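Local coordinates for fructosyl amine: oxygen oxidoreductase (Aspergillus fumigatus, PDB 3DJE) that oxidatively deglycates fructosyl amino acids with a covalently held FAD, passing the electrons to oxygen, at the FAD/FSA site. Residues are numbered along the deposited sequence; one frame, centred on the assembly and turned at random.

The FAD/FSA site. Residues 13, 15-16, 37-38, 43, 45-47, 53-54, 187, 216, 218, 236, 264, 280, 335, 364-368, 411. With FAD (flavin-adenine dinucleotide), chain B; FSA (1-S-(carboxymethyl)-1-thio-beta-D-fructopyranose), chain C.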
loop_
_atom_site.group_PDB
_atom_site.type_symbol
_atom_site.label_atom_id
_atom_site.label_comp_id
_atom_site.label_asym_id
_atom_site.label_seq_id
_atom_site.Cartn_x
_atom_site.Cartn_y
_atom_site.Cartn_z
ATOM N N GLY A 13 -5.834 3.032 13.980
ATOM C CA GLY A 13 -5.939 2.818 12.542
ATOM C C GLY A 13 -6.505 1.451 12.189
ATOM O O GLY A 13 -5.943 0.421 12.572
ATOM N N GLY A 15 -6.775 0.381 9.003
ATOM C CA GLY A 15 -6.376 0.191 7.618
ATOM C C GLY A 15 -5.789 -1.183 7.416
ATOM O O GLY A 15 -6.123 -2.140 8.133
ATOM N N THR A 16 -4.897 -1.283 6.444
ATOM C CA THR A 16 -4.367 -2.591 6.048
ATOM C C THR A 16 -3.679 -3.308 7.226
ATOM O O THR A 16 -4.014 -4.454 7.577
ATOM C CB THR A 16 -3.369 -2.447 4.893
ATOM O OG1 THR A 16 -3.915 -1.579 3.890
ATOM C CG2 THR A 16 -3.075 -3.803 4.294
ATOM N N ASP A 37 -10.697 4.290 14.227
ATOM C CA ASP A 37 -10.434 4.879 12.897
ATOM C C ASP A 37 -11.477 5.970 12.609
ATOM O O ASP A 37 -12.643 5.770 12.902
ATOM C CB ASP A 37 -10.503 3.766 11.841
ATOM C CG ASP A 37 -9.843 4.143 10.523
ATOM O OD1 ASP A 37 -10.351 5.054 9.830
ATOM O OD2 ASP A 37 -8.815 3.526 10.170
ATOM N N PRO A 38 -11.056 7.121 12.032
ATOM C CA PRO A 38 -11.971 8.226 11.738
ATOM C C PRO A 38 -12.948 7.951 10.587
ATOM O O PRO A 38 -13.888 8.735 10.387
ATOM C CB PRO A 38 -11.026 9.384 11.370
ATOM C CG PRO A 38 -9.791 8.745 10.886
ATOM C CD PRO A 38 -9.668 7.451 11.678
ATOM N N SER A 43 -11.864 2.215 5.242
ATOM C CA SER A 43 -11.631 3.646 5.318
ATOM C C SER A 43 -11.374 4.255 3.942
ATOM O O SER A 43 -10.584 3.717 3.164
ATOM C CB SER A 43 -10.423 3.930 6.195
ATOM O OG SER A 43 -10.068 5.288 6.087
ATOM N N ILE A 45 -9.616 6.773 3.349
ATOM C CA ILE A 45 -8.204 7.182 3.265
ATOM C C ILE A 45 -7.215 6.033 3.481
ATOM O O ILE A 45 -5.988 6.240 3.529
ATOM C CB ILE A 45 -7.859 8.384 4.196
ATOM C CG1 ILE A 45 -8.064 8.028 5.665
ATOM C CG2 ILE A 45 -8.678 9.620 3.800
ATOM C CD1 ILE A 45 -7.379 9.008 6.646
ATOM N N SER A 46 -7.728 4.819 3.639
ATOM C CA SER A 46 -6.826 3.683 3.653
ATOM C C SER A 46 -6.270 3.418 2.261
ATOM O O SER A 46 -7.025 3.294 1.292
ATOM C CB SER A 46 -7.512 2.420 4.196
ATOM O OG SER A 46 -6.693 1.282 3.948
ATOM N N ALA A 47 -4.950 3.292 2.182
ATOM C CA ALA A 47 -4.301 2.860 0.945
ATOM C C ALA A 47 -4.791 1.474 0.497
ATOM O O ALA A 47 -4.668 1.130 -0.677
ATOM C CB ALA A 47 -2.804 2.864 1.121
ATOM N N LYS A 53 -4.965 -4.703 -6.027
ATOM C CA LYS A 53 -3.553 -4.471 -5.724
ATOM C C LYS A 53 -2.744 -5.616 -6.315
ATOM O O LYS A 53 -3.221 -6.760 -6.402
ATOM C CB LYS A 53 -3.297 -4.407 -4.208
ATOM C CG LYS A 53 -3.982 -3.247 -3.464
ATOM C CD LYS A 53 -3.371 -1.885 -3.761
ATOM C CE LYS A 53 -3.892 -0.898 -2.733
ATOM N NZ LYS A 53 -3.590 0.530 -3.045
ATOM N N VAL A 54 -1.501 -5.321 -6.685
ATOM C CA VAL A 54 -0.614 -6.358 -7.210
ATOM C C VAL A 54 -0.104 -7.236 -6.062
ATOM O O VAL A 54 0.331 -6.726 -5.021
ATOM C CB VAL A 54 0.607 -5.754 -7.935
ATOM C CG1 VAL A 54 1.432 -6.867 -8.575
ATOM C CG2 VAL A 54 0.178 -4.780 -9.005
ATOM N N VAL A 187 -8.505 9.675 16.449
ATOM C CA VAL A 187 -7.563 9.939 17.542
ATOM C C VAL A 187 -7.003 11.348 17.381
ATOM O O VAL A 187 -6.595 11.743 16.279
ATOM C CB VAL A 187 -6.406 8.919 17.558
ATOM C CG1 VAL A 187 -5.341 9.345 18.543
ATOM C CG2 VAL A 187 -6.931 7.525 17.921
ATOM N N CYS A 216 -0.872 2.163 13.889
ATOM C CA CYS A 216 -1.019 1.620 12.539
ATOM C C CYS A 216 -1.791 2.604 11.663
ATOM O O CYS A 216 -2.682 2.227 10.909
ATOM C CB CYS A 216 -1.764 0.280 12.600
ATOM S SG CYS A 216 -0.856 -1.002 13.461
ATOM N N GLY A 218 -0.744 4.462 9.136
ATOM C CA GLY A 218 -0.281 4.639 7.768
ATOM C C GLY A 218 0.387 5.978 7.571
ATOM O O GLY A 218 1.252 6.371 8.374
ATOM N N TRP A 236 0.277 8.584 -4.265
ATOM C CA TRP A 236 0.178 8.161 -5.654
ATOM C C TRP A 236 -1.249 8.384 -6.146
ATOM O O TRP A 236 -2.144 8.761 -5.369
ATOM C CB TRP A 236 0.694 6.713 -5.845
ATOM C CG TRP A 236 2.194 6.723 -5.740
ATOM C CD1 TRP A 236 3.085 6.879 -6.772
ATOM C CD2 TRP A 236 2.978 6.672 -4.535
ATOM N NE1 TRP A 236 4.373 6.918 -6.287
ATOM C CE2 TRP A 236 4.338 6.786 -4.921
ATOM C CE3 TRP A 236 2.667 6.512 -3.170
ATOM C CZ2 TRP A 236 5.385 6.764 -3.989
ATOM C CZ3 TRP A 236 3.718 6.482 -2.239
ATOM C CH2 TRP A 236 5.067 6.605 -2.665
ATOM N N PHE A 264 0.552 1.115 -14.647
ATOM C CA PHE A 264 -0.000 -0.220 -14.658
ATOM C C PHE A 264 -1.514 -0.219 -14.625
ATOM O O PHE A 264 -2.151 0.785 -14.289
ATOM C CB PHE A 264 0.566 -1.058 -13.501
ATOM C CG PHE A 264 0.323 -0.477 -12.131
ATOM C CD1 PHE A 264 -0.821 -0.821 -11.392
ATOM C CD2 PHE A 264 1.260 0.385 -11.559
ATOM C CE1 PHE A 264 -1.025 -0.305 -10.097
ATOM C CE2 PHE A 264 1.066 0.916 -10.274
ATOM C CZ PHE A 264 -0.087 0.571 -9.538
ATOM N N GLU A 280 2.753 5.679 -13.132
ATOM C CA GLU A 280 3.897 5.532 -12.237
ATOM C C GLU A 280 4.768 6.794 -12.182
ATOM O O GLU A 280 4.990 7.472 -13.185
ATOM C CB GLU A 280 4.720 4.274 -12.589
ATOM C CG GLU A 280 5.906 3.952 -11.654
ATOM C CD GLU A 280 5.533 3.641 -10.187
ATOM O OE1 GLU A 280 4.336 3.427 -9.880
ATOM O OE2 GLU A 280 6.453 3.622 -9.336
ATOM N N CYS A 335 -3.825 8.524 -3.118
ATOM C CA CYS A 335 -3.700 7.391 -2.226
ATOM C C CYS A 335 -2.354 7.526 -1.516
ATOM O O CYS A 335 -1.318 7.675 -2.180
ATOM C CB CYS A 335 -3.728 6.137 -3.107
ATOM S SG CYS A 335 -3.285 4.585 -2.324
ATOM N N GLY A 364 4.823 2.141 0.505
ATOM C CA GLY A 364 4.137 1.991 -0.779
ATOM C C GLY A 364 4.207 0.597 -1.349
ATOM O O GLY A 364 4.096 0.419 -2.567
ATOM N N ARG A 365 4.359 -0.407 -0.483
ATOM C CA ARG A 365 4.398 -1.785 -0.972
ATOM C C ARG A 365 3.821 -2.754 0.055
ATOM O O ARG A 365 4.116 -3.936 0.016
ATOM C CB ARG A 365 5.831 -2.166 -1.354
ATOM C CG ARG A 365 6.797 -2.250 -0.180
ATOM C CD ARG A 365 8.227 -2.362 -0.680
ATOM N NE ARG A 365 9.190 -2.519 0.407
ATOM C CZ ARG A 365 9.561 -3.690 0.926
ATOM N NH1 ARG A 365 9.043 -4.828 0.458
ATOM N NH2 ARG A 365 10.455 -3.729 1.914
ATOM N N GLY A 366 2.970 -2.254 0.952
ATOM C CA GLY A 366 2.537 -3.066 2.077
ATOM C C GLY A 366 1.229 -3.826 1.930
ATOM O O GLY A 366 0.885 -4.602 2.831
ATOM N N PHE A 367 0.467 -3.622 0.851
ATOM C CA PHE A 367 -0.846 -4.256 0.849
ATOM C C PHE A 367 -0.755 -5.772 0.832
ATOM O O PHE A 367 -1.523 -6.464 1.523
ATOM C CB PHE A 367 -1.803 -3.820 -0.257
ATOM C CG PHE A 367 -3.159 -4.460 -0.086
ATOM C CD1 PHE A 367 -4.055 -3.950 0.857
ATOM C CD2 PHE A 367 -3.470 -5.654 -0.731
ATOM C CE1 PHE A 367 -5.292 -4.594 1.109
ATOM C CE2 PHE A 367 -4.703 -6.298 -0.497
ATOM C CZ PHE A 367 -5.600 -5.771 0.433
ATOM N N LYS A 368 0.168 -6.267 0.029
ATOM C CA LYS A 368 0.259 -7.708 -0.191
ATOM C C LYS A 368 0.489 -8.482 1.106
ATOM O O LYS A 368 0.254 -9.688 1.133
ATOM C CB LYS A 368 1.325 -8.041 -1.234
ATOM C CG LYS A 368 2.732 -7.699 -0.823
ATOM C CD LYS A 368 3.720 -7.899 -1.994
ATOM C CE LYS A 368 3.651 -6.800 -3.050
ATOM N NZ LYS A 368 4.074 -5.452 -2.530
ATOM N N ARG A 411 12.156 4.588 -7.480
ATOM C CA ARG A 411 10.984 4.765 -8.338
ATOM C C ARG A 411 11.304 5.637 -9.548
ATOM O O ARG A 411 12.191 6.499 -9.491
ATOM C CB ARG A 411 9.817 5.381 -7.563
ATOM C CG ARG A 411 9.353 4.564 -6.361
ATOM C CD ARG A 411 8.141 5.242 -5.747
ATOM N NE ARG A 411 7.516 4.465 -4.672
ATOM C CZ ARG A 411 7.698 4.683 -3.370
ATOM N NH1 ARG A 411 8.519 5.650 -2.946
ATOM N NH2 ARG A 411 7.053 3.936 -2.469
HETATM P PA FAD B . -3.599 2.394 5.516
HETATM O O1A FAD B . -4.184 1.153 4.996
HETATM O O2A FAD B . -3.656 3.623 4.667
HETATM O O5B FAD B . -4.312 2.615 6.911
HETATM C C5B FAD B . -4.119 3.788 7.706
HETATM C C4B FAD B . -5.366 3.933 8.588
HETATM O O4B FAD B . -5.007 4.978 9.511
HETATM C C3B FAD B . -6.521 4.473 7.713
HETATM O O3B FAD B . -7.643 3.575 7.724
HETATM C C2B FAD B . -6.845 5.807 8.405
HETATM O O2B FAD B . -8.280 6.082 8.442
HETATM C C1B FAD B . -6.215 5.607 9.812
HETATM N N9A FAD B . -6.129 6.944 10.474
HETATM C C8A FAD B . -5.783 8.131 9.932
HETATM N N7A FAD B . -5.898 9.091 10.873
HETATM C C5A FAD B . -6.318 8.505 12.004
HETATM C C6A FAD B . -6.627 8.977 13.284
HETATM N N6A FAD B . -6.527 10.298 13.565
HETATM N N1A FAD B . -7.034 8.097 14.220
HETATM C C2A FAD B . -7.145 6.791 13.947
HETATM N N3A FAD B . -6.863 6.307 12.733
HETATM C C4A FAD B . -6.450 7.148 11.755
HETATM N N1 FAD B . 0.834 -2.400 -2.092
HETATM C C2 FAD B . 0.936 -3.688 -2.615
HETATM O O2 FAD B . 1.333 -4.633 -1.930
HETATM N N3 FAD B . 0.587 -3.902 -3.949
HETATM C C4 FAD B . 0.152 -2.867 -4.770
HETATM O O4 FAD B . -0.153 -3.096 -5.947
HETATM C C4X FAD B . 0.072 -1.573 -4.235
HETATM N N5 FAD B . -0.344 -0.509 -5.033
HETATM C C5X FAD B . -0.588 0.731 -4.447
HETATM C C6 FAD B . -1.201 1.718 -5.212
HETATM C C7 FAD B . -1.503 2.952 -4.648
HETATM C C7M FAD B . -2.157 4.010 -5.547
HETATM C C8 FAD B . -1.218 3.197 -3.306
HETATM C C8M FAD B . -1.627 4.543 -2.662
HETATM C C9 FAD B . -0.617 2.191 -2.535
HETATM C C9A FAD B . -0.309 0.947 -3.099
HETATM N N10 FAD B . 0.307 -0.078 -2.355
HETATM C C10 FAD B . 0.412 -1.357 -2.901
HETATM C "C1'" FAD B . 0.822 0.184 -1.004
HETATM C "C2'" FAD B . -0.215 -0.237 0.039
HETATM O "O2'" FAD B . -1.533 0.175 -0.387
HETATM C "C3'" FAD B . 0.136 0.400 1.380
HETATM O "O3'" FAD B . 1.541 0.203 1.643
HETATM C "C4'" FAD B . -0.645 -0.225 2.541
HETATM O "O4'" FAD B . -2.030 -0.370 2.230
HETATM C "C5'" FAD B . -0.499 0.673 3.775
HETATM O "O5'" FAD B . -1.178 0.073 4.890
HETATM P P FAD B . -1.251 0.844 6.295
HETATM O O1P FAD B . 0.131 1.231 6.708
HETATM O O2P FAD B . -2.088 -0.001 7.171
HETATM O O3P FAD B . -2.069 2.192 5.981
HETATM O OAB FSA C . 4.190 -3.803 -4.495
HETATM C CAL FSA C . 3.837 -3.927 -5.687
HETATM O OAA FSA C . 4.028 -4.989 -6.333
HETATM C CAH FSA C . 3.177 -2.779 -6.425
HETATM S SAK FSA C . 3.128 -1.299 -5.467
HETATM C C1 FSA C . 2.393 -0.301 -6.732
HETATM C C2 FSA C . 2.657 1.191 -6.480
HETATM O O2 FSA C . 1.702 1.980 -7.207
HETATM C C3 FSA C . 4.072 1.585 -6.918
HETATM O O3 FSA C . 4.203 1.450 -8.341
HETATM C C4 FSA C . 4.446 2.996 -6.454
HETATM O O4 FSA C . 5.837 3.237 -6.721
HETATM C C5 FSA C . 4.202 3.186 -4.953
HETATM O O5 FSA C . 5.141 2.434 -4.180
HETATM C C6 FSA C . 2.777 2.772 -4.616
HETATM O O6 FSA C . 2.551 1.421 -5.057
HETATM O O HOH W 1 -3.807 0.277 9.331
HETATM O O HOH W 2 0.417 1.827 9.505
HETATM O O HOH W 3 1.904 4.144 -8.753
#
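Active site of a flavin oxidase of the MSOX/MTOX family, with the substrate-like thioether FSA lying on one face of the isoalloxazine and Lys53 on the other. Both ligands are almost wholly buried. Cys335, its SG anti to the backbone N (chi1 169°), is joined covalently to the flavin 8-methyl carbon C8M. Lys53 crosses the face opposite FSA, bent at chi2 (-71°): CB lies near C4 and O4, CD rests over the central ring, 3.5 Å from FAD C4X, CE passes the ribityl O2', and NZ sits above the benzenoid ring in a cation-pi contact. Lys53 NZ donates to Ala47 O at 2.7 Å, nearly along the C=O axis; a positive charge there may favour the reduced flavin. At the pyrimidine edge, Val54 N donates to O4 while its carbonyl takes the N3 hydrogen on an in-plane lone pair. Lys368, folded at chi3 and chi4, brings NZ 2.6 Å from the FSA carboxylate oxygen OAB in a salt bridge, steadied by Arg365 O. Trp236 lies flat beneath the sugar, with FSA C5 over its indole face, and Phe264 turns its edge to hydroxyl O2. Glu280 grips two sugar hydroxyls, Glu280 OE2 lying 2.7 Å from FSA O4; Arg411 approaches the same hydroxyl edge-on through NE, its guanidinium face against Trp236 CZ2. Farther off, the Rossmann glycine loop (Gly13, Gly15) passes the AMP half. Asp37 OD2 accepts the ribose 3'-hydroxyl O3B on its syn lone pair, whereas OD1 is met by O2B from above the carboxylate plane. FAD phosphate oxygen O1A accepts hydrogen bonds from Thr16 N, Thr16 OG1 and, at 2.7 Å, Ser46 OG.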